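Local structure of N-formylglutamate amidohydrolase (Ralstonia eutropha, 2Q7S) at residues V208-V211 against E212-R216. The protein binds a zinc ion and is probably a metal-dependent hydrolase of the N-formylglutamate amidohydrolase family. Numbering follows the deposited sequence.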
ATOM      1  N   VAL A 208      -0.223  17.192  -0.723  1.00 19.59           N
ATOM      2  CA  VAL A 208       1.168  16.719  -0.739  1.00 19.17           C
ATOM      3  C   VAL A 208       2.051  17.745   0.046  1.00 18.61           C
ATOM      4  O   VAL A 208       2.940  17.351   0.795  1.00 18.03           O
ATOM      5  CB  VAL A 208       1.697  16.487  -2.196  1.00 19.43           C
ATOM      6  CG1 VAL A 208       2.969  15.667  -2.193  1.00 14.39           C
ATOM      7  CG2 VAL A 208       0.637  15.796  -3.048  1.00 19.87           C
ATOM      8  N   ASP A 209       1.776  19.042  -0.124  1.00 14.73           N
ATOM      9  CA  ASP A 209       2.524  20.102   0.560  1.00 16.56           C
ATOM     10  C   ASP A 209       2.305  19.974   2.070  1.00 15.93           C
ATOM     11  O   ASP A 209       3.254  20.059   2.841  1.00 13.48           O
ATOM     12  CB  ASP A 209       2.041  21.511   0.153  1.00 15.71           C
ATOM     13  CG  ASP A 209       2.523  21.960  -1.243  1.00 25.58           C
ATOM     14  OD1 ASP A 209       3.347  21.283  -1.903  1.00 28.53           O
ATOM     15  OD2 ASP A 209       2.055  23.036  -1.676  1.00 26.46           O
ATOM     16  N   LEU A 210       1.040  19.786   2.457  1.00 15.74           N
ATOM     17  CA  LEU A 210       0.646  19.577   3.865  1.00 17.53           C
ATOM     18  C   LEU A 210       1.406  18.411   4.475  1.00 15.51           C
ATOM     19  O   LEU A 210       2.073  18.572   5.480  1.00 14.56           O
ATOM     20  CB  LEU A 210      -0.876  19.358   3.999  1.00 17.19           C
ATOM     21  CG  LEU A 210      -1.535  19.290   5.397  1.00 21.01           C
ATOM     22  CD1 LEU A 210      -0.927  20.277   6.413  1.00 17.40           C
ATOM     23  CD2 LEU A 210      -3.000  19.586   5.256  1.00 17.23           C
ATOM     24  N   VAL A 211       1.329  17.243   3.854  1.00 15.23           N
ATOM     25  CA  VAL A 211       1.940  16.043   4.435  1.00 16.66           C
ATOM     26  C   VAL A 211       3.462  16.209   4.554  1.00 17.46           C
ATOM     27  O   VAL A 211       4.057  15.926   5.603  1.00 17.24           O
ATOM     28  CB  VAL A 211       1.580  14.755   3.623  1.00 18.09           C
ATOM     29  CG1 VAL A 211       2.413  13.573   4.093  1.00 15.47           C
ATOM     30  CG2 VAL A 211       0.049  14.454   3.705  1.00 16.00           C
ATOM     31  N   GLU A 212       4.082  16.691   3.485  1.00 15.52           N
ATOM     32  CA  GLU A 212       5.523  16.928   3.492  1.00 15.98           C
ATOM     33  C   GLU A 212       5.961  17.866   4.642  1.00 14.31           C
ATOM     34  O   GLU A 212       6.908  17.604   5.343  1.00 14.91           O
ATOM     35  CB  GLU A 212       5.927  17.524   2.136  1.00 14.19           C
ATOM     36  CG  GLU A 212       7.387  17.896   1.998  1.00  7.66           C
ATOM     37  CD  GLU A 212       7.661  18.464   0.611  1.00 17.92           C
ATOM     38  OE1 GLU A 212       7.312  19.640   0.426  1.00 24.53           O
ATOM     39  OE2 GLU A 212       8.153  17.731  -0.287  1.00 21.70           O
ATOM     40  N   ARG A 213       5.292  19.006   4.747  1.00 18.03           N
ATOM     41  CA  ARG A 213       5.606  20.047   5.730  1.00 17.40           C
ATOM     42  C   ARG A 213       5.396  19.537   7.155  1.00 16.72           C
ATOM     43  O   ARG A 213       6.252  19.703   8.017  1.00 14.30           O
ATOM     44  CB  ARG A 213       4.727  21.276   5.471  1.00 17.44           C
ATOM     45  CG  ARG A 213       4.816  22.389   6.531  1.00 18.14           C
ATOM     46  CD  ARG A 213       4.082  23.653   6.085  1.00 24.46           C
ATOM     47  NE  ARG A 213       2.640  23.448   5.832  1.00 38.03           N
ATOM     48  CZ  ARG A 213       2.021  23.534   4.637  1.00 45.40           C
ATOM     49  NH1 ARG A 213       2.691  23.834   3.508  1.00 46.05           N
ATOM     50  NH2 ARG A 213       0.704  23.320   4.562  1.00 44.01           N
ATOM     51  N   GLU A 214       4.262  18.906   7.405  1.00 14.20           N
ATOM     52  CA  GLU A 214       3.978  18.361   8.755  1.00 13.91           C
ATOM     53  C   GLU A 214       5.034  17.323   9.172  1.00 13.98           C
ATOM     54  O   GLU A 214       5.542  17.381  10.270  1.00 12.23           O
ATOM     55  CB  GLU A 214       2.560  17.777   8.815  1.00 14.49           C
ATOM     56  CG  GLU A 214       1.467  18.863   8.710  1.00 19.83           C
ATOM     57  CD  GLU A 214       1.376  19.723   9.967  1.00 25.45           C
ATOM     58  OE1 GLU A 214       1.549  19.149  11.064  1.00 18.76           O
ATOM     59  OE2 GLU A 214       1.163  20.964   9.854  1.00 27.18           O
ATOM     60  N   LEU A 215       5.410  16.407   8.268  1.00 13.33           N
ATOM     61  CA  LEU A 215       6.425  15.399   8.577  1.00 13.03           C
ATOM     62  C   LEU A 215       7.816  15.953   8.772  1.00 11.19           C
ATOM     63  O   LEU A 215       8.494  15.559   9.706  1.00 14.39           O
ATOM     64  CB  LEU A 215       6.452  14.285   7.492  1.00 13.37           C
ATOM     65  CG  LEU A 215       5.219  13.382   7.557  1.00 18.17           C
ATOM     66  CD1 LEU A 215       5.266  12.396   6.487  1.00 16.61           C
ATOM     67  CD2 LEU A 215       5.044  12.677   8.907  1.00 14.25           C
ATOM     68  N   ARG A 216       8.259  16.871   7.895  1.00 12.05           N
ATOM     69  CA  ARG A 216       9.531  17.589   8.113  1.00  9.97           C
ATOM     70  C   ARG A 216       9.546  18.413   9.395  1.00 11.54           C
ATOM     71  O   ARG A 216      10.560  18.515  10.045  1.00 11.78           O
ATOM     72  CB  ARG A 216       9.874  18.491   6.913  1.00  9.95           C
ATOM     73  CG  ARG A 216      10.233  17.711   5.691  1.00  9.85           C
ATOM     74  CD  ARG A 216      10.360  18.626   4.492  1.00 11.43           C
ATOM     75  NE  ARG A 216      10.901  17.887   3.371  1.00 16.68           N
ATOM     76  CZ  ARG A 216      11.026  18.376   2.135  1.00 20.82           C
ATOM     77  NH1 ARG A 216      10.581  19.588   1.822  1.00 19.91           N
ATOM     78  NH2 ARG A 216      11.546  17.618   1.185  1.00 23.00           N
TER
HETATM   79  O   HOH W   1       5.794  21.179   1.768  1.00 36.26           O
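Val211 and Leu215, one turn apart, run side by side in the same direction, with Val211 CG1 3.9 Å from Leu215 CD1. Both are buried: Val211 reaches Leu195 and Ile282, while Leu215 packs on Phe193 and Val222, so branched apolar chains suit this face of the helix. Leu210 and Glu214 repeat the pairing on the next strip round the axis. Glu214 CG, set anti to the carbonyl carbon (chi1 -68°), comes alongside Leu210 CD1 at 3.6 Å; a bend at the next bond turns the carboxylate, which makes a weak, long ion pair with Lys218. Arg213 doubles back at chi3 (60°) on the solvent-exposed side, where one face of its guanidinium covers Leu210 CA and Asp209 O, the oxygen lying off-centre toward the rim; NH1 stays 5.3 Å from Asp209 OD2, too far for a salt bridge. Asp209 and Glu212 instead share Arg224, whose positive charge probably eases the proximity of the two carboxylates. A water 3.0 Å from Asp209 O donates to it and to Glu212 OE1, bridging backbone and side chain. Arg216 NH1 lies 3.6 Å from Glu212 OE1, well off the guanidinium plane; between these two atoms the attraction is electrostatic, with no N-H aimed at the oxygen. Beneath the side chains, four i to i+4 bonds run from Glu212 N to Val208 O through Leu215 N to Val211 O. This is an amphipathic alpha-helix, the connecting helix of a beta-alpha-beta unit between strands 193-196 and 222-224, packed against the sheet and against helix 267-289.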